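Glycosyltransferase (Streptomyces viridochromogenes, PDB 2IUY) probably transfers a sugar from a nucleotide donor during the biosynthesis of the antibiotic avilamycin A, as a retaining family GT4 enzyme that binds UDP. Local coordinates at residues V257-V269 / L305-W319. Residues are numbered along the deposited sequence; the frame is centred on the assembly and turned at random.
Sequences VVSEAAVSGTPVV and LPASDEVRRAAVRLW
Arg312 lays its side chain along Val263 O and over Gly265 at the C-terminal end of helix 256-263. Its CB faces Ala262 O, to which its own CA makes a CA-H...O contact. With CG anti to the backbone N (chi1 -178°), the chain heads for Val263 O: CG and NE both lie 3.8 Å from that oxygen, and CD is modelled unusually close to it, a doubtful detail. Bends at chi2 and chi3 then turn the guanidinium back over the helix end: NH1 gives Val263 O a weak hydrogen bond (3.3 Å, 138° at the hydrogen), CZ sits by Gly265 N, and NH2 is nearest Gly265 CA (4.0 Å). Gly265 N lies over one face of the guanidinium, offset toward that group's rim.

Gly265, at positive phi, is the C-prime residue of a Schellman motif, in which Thr266 N bonds Ala261 O and Gly265 N bonds Ala262 O. Gly265 O accepts a hydrogen bond from Ser308 OG at 2.6 Å, in the carbonyl plane and on a lone pair, tying the first turn of helix 308-319 to the turn that ends helix 256-263; Lys161 NZ adds a weak hydrogen bond to the same oxygen.

The axes of segments 257-263 and 308-319 approach to 8.0 Å with a signed crossing angle of -130°, and small side chains permit this. Ala262 CB lies 3.9 Å from Ala315 CB and meets the edge of the Trp319 ring, while Ser259 CB comes 3.6 Å from Trp319 CE3. Beyond the helix end, Val311 CG1 and Leu305 pack on Pro267.

Val257 and Glu260, the latter salt-bridged to Arg225, belong to the UDP site. Helix 308-319 thus packs against a donor-site helix of the C-terminal Rossmann-like domain of this GT-B fold, where strand 268-270 runs parallel between strands 234-237 and 284-286.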
ATOM      1  N   VAL A 257      -3.272  -3.077  -1.527  1.00 11.32           N
ATOM      2  CA  VAL A 257      -4.011  -3.910  -2.508  1.00 10.29           C
ATOM      3  C   VAL A 257      -5.525  -3.726  -2.402  1.00  9.22           C
ATOM      4  O   VAL A 257      -6.218  -3.916  -3.374  1.00  8.40           O
ATOM      5  CB  VAL A 257      -3.671  -5.444  -2.389  1.00 11.03           C
ATOM      6  CG1 VAL A 257      -4.421  -6.111  -1.183  1.00  8.27           C
ATOM      7  CG2 VAL A 257      -3.935  -6.165  -3.724  1.00 12.43           C
ATOM      8  N   VAL A 258      -6.020  -3.335  -1.223  1.00  7.70           N
ATOM      9  CA  VAL A 258      -7.460  -3.115  -1.025  1.00  6.85           C
ATOM     10  C   VAL A 258      -7.978  -1.941  -1.895  1.00  6.02           C
ATOM     11  O   VAL A 258      -8.977  -2.080  -2.634  1.00  5.05           O
ATOM     12  CB  VAL A 258      -7.825  -2.894   0.483  1.00  6.32           C
ATOM     13  CG1 VAL A 258      -9.355  -2.530   0.679  1.00  7.73           C
ATOM     14  CG2 VAL A 258      -7.525  -4.131   1.319  1.00  6.11           C
ATOM     15  N   SER A 259      -7.299  -0.790  -1.793  1.00  4.99           N
ATOM     16  CA  SER A 259      -7.682   0.400  -2.559  1.00  5.81           C
ATOM     17  C   SER A 259      -7.450   0.183  -4.044  1.00  6.86           C
ATOM     18  O   SER A 259      -8.226   0.668  -4.879  1.00  7.25           O
ATOM     19  CB  SER A 259      -6.962   1.679  -2.039  1.00  6.65           C
ATOM     20  OG  SER A 259      -5.559   1.500  -2.123  1.00  4.58           O
ATOM     21  N   GLU A 260      -6.390  -0.562  -4.367  1.00  6.96           N
ATOM     22  CA  GLU A 260      -6.031  -0.919  -5.753  1.00  8.24           C
ATOM     23  C   GLU A 260      -7.067  -1.805  -6.422  1.00  7.84           C
ATOM     24  O   GLU A 260      -7.474  -1.516  -7.534  1.00  9.54           O
ATOM     25  CB  GLU A 260      -4.642  -1.563  -5.819  1.00  6.98           C
ATOM     26  CG  GLU A 260      -3.611  -0.492  -5.486  1.00 11.60           C
ATOM     27  CD  GLU A 260      -2.198  -0.891  -5.739  1.00 17.12           C
ATOM     28  OE1 GLU A 260      -1.745  -1.850  -5.103  1.00 19.37           O
ATOM     29  OE2 GLU A 260      -1.534  -0.211  -6.575  1.00 20.76           O
ATOM     30  N   ALA A 261      -7.471  -2.879  -5.750  1.00  5.99           N
ATOM     31  CA  ALA A 261      -8.525  -3.726  -6.275  1.00  6.36           C
ATOM     32  C   ALA A 261      -9.783  -2.915  -6.503  1.00  5.50           C
ATOM     33  O   ALA A 261     -10.332  -2.927  -7.578  1.00  5.78           O
ATOM     34  CB  ALA A 261      -8.771  -4.951  -5.318  1.00  4.85           C
ATOM     35  N   ALA A 262     -10.238  -2.180  -5.486  1.00  5.73           N
ATOM     36  CA  ALA A 262     -11.551  -1.569  -5.550  1.00  5.72           C
ATOM     37  C   ALA A 262     -11.607  -0.455  -6.595  1.00  5.96           C
ATOM     38  O   ALA A 262     -12.562  -0.362  -7.382  1.00  7.01           O
ATOM     39  CB  ALA A 262     -11.953  -1.052  -4.161  1.00  6.25           C
ATOM     40  N   VAL A 263     -10.593   0.378  -6.649  1.00  5.59           N
ATOM     41  CA  VAL A 263     -10.573   1.427  -7.691  1.00  5.86           C
ATOM     42  C   VAL A 263     -10.467   0.789  -9.095  1.00  6.63           C
ATOM     43  O   VAL A 263     -10.786   1.436 -10.095  1.00  5.88           O
ATOM     44  CB  VAL A 263      -9.453   2.394  -7.469  1.00  6.31           C
ATOM     45  CG1 VAL A 263      -8.150   1.835  -8.111  1.00  6.87           C
ATOM     46  CG2 VAL A 263      -9.785   3.739  -8.085  1.00  5.97           C
ATOM     47  N   SER A 264     -10.011  -0.466  -9.172  1.00  6.64           N
ATOM     48  CA  SER A 264     -10.006  -1.183 -10.464  1.00  7.90           C
ATOM     49  C   SER A 264     -11.334  -1.918 -10.680  1.00  8.56           C
ATOM     50  O   SER A 264     -11.447  -2.705 -11.616  1.00  8.46           O
ATOM     51  CB  SER A 264      -8.868  -2.202 -10.572  1.00  7.36           C
ATOM     52  OG  SER A 264      -7.608  -1.617 -10.281  1.00  6.15           O
ATOM     53  N   GLY A 265     -12.320  -1.646  -9.818  1.00  8.53           N
ATOM     54  CA  GLY A 265     -13.646  -2.279  -9.915  1.00  9.23           C
ATOM     55  C   GLY A 265     -13.747  -3.691  -9.367  1.00  9.19           C
ATOM     56  O   GLY A 265     -14.529  -4.493  -9.874  1.00 10.88           O
ATOM     57  N   THR A 266     -12.937  -4.021  -8.361  1.00  9.04           N
ATOM     58  CA  THR A 266     -12.834  -5.391  -7.842  1.00  8.81           C
ATOM     59  C   THR A 266     -13.045  -5.434  -6.326  1.00  8.74           C
ATOM     60  O   THR A 266     -12.286  -4.821  -5.559  1.00  8.64           O
ATOM     61  CB  THR A 266     -11.474  -6.080  -8.276  1.00  9.84           C
ATOM     62  OG1 THR A 266     -11.437  -6.141  -9.713  1.00 10.12           O
ATOM     63  CG2 THR A 266     -11.267  -7.549  -7.662  1.00  7.51           C
ATOM     64  N   PRO A 267     -14.037  -6.215  -5.892  1.00  8.07           N
ATOM     65  CA  PRO A 267     -14.356  -6.282  -4.468  1.00  8.75           C
ATOM     66  C   PRO A 267     -13.295  -7.130  -3.742  1.00  8.92           C
ATOM     67  O   PRO A 267     -12.466  -7.788  -4.383  1.00  8.95           O
ATOM     68  CB  PRO A 267     -15.750  -6.944  -4.457  1.00  7.64           C
ATOM     69  CG  PRO A 267     -15.675  -7.922  -5.654  1.00  8.33           C
ATOM     70  CD  PRO A 267     -14.860  -7.154  -6.704  1.00  8.73           C
ATOM     71  N   VAL A 268     -13.350  -7.129  -2.418  1.00 10.26           N
ATOM     72  CA  VAL A 268     -12.273  -7.693  -1.617  1.00 10.24           C
ATOM     73  C   VAL A 268     -12.865  -8.583  -0.560  1.00 10.62           C
ATOM     74  O   VAL A 268     -13.784  -8.204   0.114  1.00 11.67           O
ATOM     75  CB  VAL A 268     -11.395  -6.567  -0.965  1.00  9.66           C
ATOM     76  CG1 VAL A 268     -10.257  -7.174  -0.121  1.00 11.36           C
ATOM     77  CG2 VAL A 268     -10.816  -5.657  -2.054  1.00  7.28           C
ATOM     78  N   VAL A 269     -12.346  -9.793  -0.440  1.00 11.39           N
ATOM     79  CA  VAL A 269     -12.550 -10.572   0.782  1.00 10.92           C
ATOM     80  C   VAL A 269     -11.274 -10.458   1.623  1.00 10.74           C
ATOM     81  O   VAL A 269     -10.209 -10.716   1.122  1.00 11.00           O
ATOM     82  CB  VAL A 269     -12.793 -12.068   0.466  1.00 11.12           C
ATOM     83  CG1 VAL A 269     -12.813 -12.911   1.793  1.00  8.88           C
ATOM     84  CG2 VAL A 269     -14.042 -12.231  -0.348  1.00  9.76           C
ATOM     85  N   LEU A 305     -20.708 -10.234  -2.796  1.00 15.75           N
ATOM     86  CA  LEU A 305     -19.812  -9.042  -2.765  1.00 16.85           C
ATOM     87  C   LEU A 305     -20.403  -7.928  -3.665  1.00 16.81           C
ATOM     88  O   LEU A 305     -21.168  -8.222  -4.604  1.00 16.33           O
ATOM     89  CB  LEU A 305     -18.369  -9.375  -3.207  1.00 15.46           C
ATOM     90  CG  LEU A 305     -17.443 -10.262  -2.355  1.00 15.12           C
ATOM     91  CD1 LEU A 305     -16.251 -10.723  -3.181  1.00 11.24           C
ATOM     92  CD2 LEU A 305     -16.969  -9.557  -1.090  1.00 11.80           C
ATOM     93  N   PRO A 306     -20.059  -6.660  -3.365  1.00 16.92           N
ATOM     94  CA  PRO A 306     -20.488  -5.511  -4.176  1.00 16.25           C
ATOM     95  C   PRO A 306     -19.956  -5.590  -5.594  1.00 16.09           C
ATOM     96  O   PRO A 306     -18.976  -6.293  -5.857  1.00 15.51           O
ATOM     97  CB  PRO A 306     -19.944  -4.321  -3.402  1.00 16.27           C
ATOM     98  CG  PRO A 306     -18.809  -4.884  -2.620  1.00 15.93           C
ATOM     99  CD  PRO A 306     -19.264  -6.218  -2.204  1.00 17.14           C
ATOM    100  N   ALA A 307     -20.635  -4.908  -6.509  1.00 15.87           N
ATOM    101  CA  ALA A 307     -20.248  -4.885  -7.897  1.00 15.53           C
ATOM    102  C   ALA A 307     -19.216  -3.786  -8.141  1.00 14.94           C
ATOM    103  O   ALA A 307     -18.965  -2.938  -7.241  1.00 14.10           O
ATOM    104  CB  ALA A 307     -21.539  -4.681  -8.790  1.00 17.11           C
ATOM    105  N   SER A 308     -18.659  -3.765  -9.360  1.00 13.19           N
ATOM    106  CA  SER A 308     -17.600  -2.820  -9.768  1.00 13.21           C
ATOM    107  C   SER A 308     -17.864  -1.345  -9.489  1.00 13.10           C
ATOM    108  O   SER A 308     -16.987  -0.636  -8.975  1.00 13.33           O
ATOM    109  CB  SER A 308     -17.259  -3.008 -11.246  1.00 12.85           C
ATOM    110  OG  SER A 308     -16.620  -4.266 -11.416  1.00 15.60           O
ATOM    111  N   ASP A 309     -19.062  -0.882  -9.824  1.00 13.16           N
ATOM    112  CA  ASP A 309     -19.406   0.525  -9.701  1.00 14.03           C
ATOM    113  C   ASP A 309     -19.362   0.990  -8.252  1.00 12.71           C
ATOM    114  O   ASP A 309     -18.867   2.057  -7.956  1.00 11.68           O
ATOM    115  CB  ASP A 309     -20.793   0.828 -10.292  1.00 14.84           C
ATOM    116  CG  ASP A 309     -20.804   0.833 -11.805  1.00 19.47           C
ATOM    117  OD1 ASP A 309     -19.780   0.461 -12.417  1.00 26.94           O
ATOM    118  OD2 ASP A 309     -21.865   1.198 -12.398  1.00 26.81           O
ATOM    119  N   GLU A 310     -19.925   0.175  -7.374  1.00 11.78           N
ATOM    120  CA  GLU A 310     -19.950   0.395  -5.957  1.00 12.08           C
ATOM    121  C   GLU A 310     -18.556   0.462  -5.318  1.00 11.14           C
ATOM    122  O   GLU A 310     -18.276   1.339  -4.481  1.00 10.33           O
ATOM    123  CB  GLU A 310     -20.744  -0.780  -5.339  1.00 12.07           C
ATOM    124  CG  GLU A 310     -20.866  -0.711  -3.851  1.00 15.50           C
ATOM    125  CD  GLU A 310     -22.074  -1.469  -3.241  1.00 16.62           C
ATOM    126  OE1 GLU A 310     -22.839  -2.201  -3.952  1.00 19.48           O
ATOM    127  OE2 GLU A 310     -22.226  -1.309  -1.998  1.00 24.10           O
ATOM    128  N   VAL A 311     -17.693  -0.506  -5.643  1.00 10.01           N
ATOM    129  CA  VAL A 311     -16.342  -0.515  -5.042  1.00  8.92           C
ATOM    130  C   VAL A 311     -15.456   0.595  -5.589  1.00  8.28           C
ATOM    131  O   VAL A 311     -14.641   1.159  -4.856  1.00  9.55           O
ATOM    132  CB  VAL A 311     -15.651  -1.914  -5.092  1.00  7.86           C
ATOM    133  CG1 VAL A 311     -16.485  -2.956  -4.376  1.00  8.00           C
ATOM    134  CG2 VAL A 311     -15.361  -2.368  -6.493  1.00  7.07           C
ATOM    135  N   ARG A 312     -15.603   0.933  -6.865  1.00  8.49           N
ATOM    136  CA  ARG A 312     -14.853   2.050  -7.421  1.00  9.31           C
ATOM    137  C   ARG A 312     -15.255   3.395  -6.788  1.00  9.13           C
ATOM    138  O   ARG A 312     -14.400   4.248  -6.521  1.00  8.81           O
ATOM    139  CB  ARG A 312     -14.956   2.093  -8.944  1.00  9.64           C
ATOM    140  CG  ARG A 312     -14.137   3.230  -9.611  1.00 12.62           C
ATOM    141  CD  ARG A 312     -13.425   2.707 -10.923  1.00 18.14           C
ATOM    142  NE  ARG A 312     -14.303   1.772 -11.597  1.00 20.19           N
ATOM    143  CZ  ARG A 312     -13.934   0.822 -12.436  1.00 19.11           C
ATOM    144  NH1 ARG A 312     -12.676   0.616 -12.734  1.00 18.34           N
ATOM    145  NH2 ARG A 312     -14.868   0.038 -12.944  1.00 23.14           N
ATOM    146  N   ARG A 313     -16.307   3.861  -6.626  1.00  8.81           N
ATOM    147  CA  ARG A 313     -17.087   4.878  -5.958  1.00  9.47           C
ATOM    148  C   ARG A 313     -16.611   5.034  -4.516  1.00  8.86           C
ATOM    149  O   ARG A 313     -16.382   6.103  -4.092  1.00  9.17           O
ATOM    150  CB  ARG A 313     -18.606   4.574  -5.949  1.00  9.50           C
ATOM    151  CG  ARG A 313     -19.483   5.710  -5.293  1.00  9.37           C
ATOM    152  CD  ARG A 313     -21.017   5.587  -5.257  1.00 10.49           C
ATOM    153  NE  ARG A 313     -21.476   6.749  -4.583  1.00 21.15           N
ATOM    154  CZ  ARG A 313     -21.744   7.963  -4.988  1.00 24.77           C
ATOM    155  NH1 ARG A 313     -21.475   8.506  -6.145  1.00 33.12           N
ATOM    156  NH2 ARG A 313     -22.209   8.716  -4.058  1.00 21.67           N
ATOM    157  N   ALA A 314     -16.829   3.853  -3.764  1.00  8.40           N
ATOM    158  CA  ALA A 314     -16.266   3.802  -2.419  1.00  8.22           C
ATOM    159  C   ALA A 314     -14.768   4.105  -2.372  1.00  8.00           C
ATOM    160  O   ALA A 314     -14.332   4.854  -1.491  1.00  6.90           O
ATOM    161  CB  ALA A 314     -16.547   2.433  -1.721  1.00  7.77           C
ATOM    162  N   ALA A 315     -13.985   3.518  -3.294  1.00  6.84           N
ATOM    163  CA  ALA A 315     -12.544   3.737  -3.273  1.00  7.96           C
ATOM    164  C   ALA A 315     -12.176   5.195  -3.551  1.00  8.50           C
ATOM    165  O   ALA A 315     -11.273   5.741  -2.943  1.00  7.75           O
ATOM    166  CB  ALA A 315     -11.809   2.806  -4.277  1.00  6.32           C
ATOM    167  N   VAL A 316     -12.864   5.821  -4.504  1.00  9.33           N
ATOM    168  CA  VAL A 316     -12.551   7.206  -4.828  1.00  9.32           C
ATOM    169  C   VAL A 316     -12.983   8.113  -3.655  1.00 10.30           C
ATOM    170  O   VAL A 316     -12.155   8.924  -3.199  1.00  9.91           O
ATOM    171  CB  VAL A 316     -13.145   7.664  -6.199  1.00  8.72           C
ATOM    172  CG1 VAL A 316     -12.821   9.163  -6.465  1.00 10.14           C
ATOM    173  CG2 VAL A 316     -12.611   6.822  -7.327  1.00  7.38           C
ATOM    174  N   ARG A 317     -14.229   7.953  -3.160  1.00 10.49           N
ATOM    175  CA  ARG A 317     -14.723   8.736  -2.013  1.00 11.88           C
ATOM    176  C   ARG A 317     -13.812   8.687  -0.766  1.00 11.99           C
ATOM    177  O   ARG A 317     -13.598   9.702  -0.124  1.00 12.72           O
ATOM    178  CB  ARG A 317     -16.108   8.241  -1.555  1.00 12.84           C
ATOM    179  CG  ARG A 317     -17.316   8.865  -2.245  1.00 15.91           C
ATOM    180  CD  ARG A 317     -18.571   8.709  -1.405  1.00 17.26           C
ATOM    181  NE  ARG A 317     -18.617   7.428  -0.736  1.00 20.73           N
ATOM    182  CZ  ARG A 317     -18.483   7.224   0.567  1.00 22.97           C
ATOM    183  NH1 ARG A 317     -18.364   8.231   1.424  1.00 24.31           N
ATOM    184  NH2 ARG A 317     -18.531   5.980   1.012  1.00 22.61           N
ATOM    185  N   LEU A 318     -13.314   7.498  -0.411  1.00 11.21           N
ATOM    186  CA  LEU A 318     -12.518   7.299   0.820  1.00  9.13           C
ATOM    187  C   LEU A 318     -11.033   7.441   0.623  1.00  8.82           C
ATOM    188  O   LEU A 318     -10.316   7.942   1.524  1.00  7.76           O
ATOM    189  CB  LEU A 318     -12.804   5.912   1.420  1.00  9.47           C
ATOM    190  CG  LEU A 318     -14.245   5.585   1.837  1.00  9.94           C
ATOM    191  CD1 LEU A 318     -14.386   4.071   2.147  1.00  9.94           C
ATOM    192  CD2 LEU A 318     -14.659   6.424   3.059  1.00 11.71           C
ATOM    193  N   TRP A 319     -10.540   6.964  -0.531  1.00  6.51           N
ATOM    194  CA  TRP A 319      -9.113   6.848  -0.710  1.00  6.55           C
ATOM    195  C   TRP A 319      -8.623   7.635  -1.920  1.00  6.68           C
ATOM    196  O   TRP A 319      -7.448   7.575  -2.216  1.00  7.89           O
ATOM    197  CB  TRP A 319      -8.667   5.361  -0.787  1.00  6.84           C
ATOM    198  CG  TRP A 319      -9.295   4.528   0.344  1.00  8.27           C
ATOM    199  CD1 TRP A 319      -9.333   4.850   1.679  1.00  5.26           C
ATOM    200  CD2 TRP A 319      -9.957   3.274   0.209  1.00  8.72           C
ATOM    201  NE1 TRP A 319      -9.995   3.861   2.388  1.00  8.02           N
ATOM    202  CE2 TRP A 319     -10.398   2.891   1.506  1.00  8.77           C
ATOM    203  CE3 TRP A 319     -10.237   2.424  -0.889  1.00  8.62           C
ATOM    204  CZ2 TRP A 319     -11.115   1.704   1.742  1.00  7.60           C
ATOM    205  CZ3 TRP A 319     -10.948   1.228  -0.646  1.00  7.67           C
ATOM    206  CH2 TRP A 319     -11.375   0.892   0.666  1.00  8.00           C
TER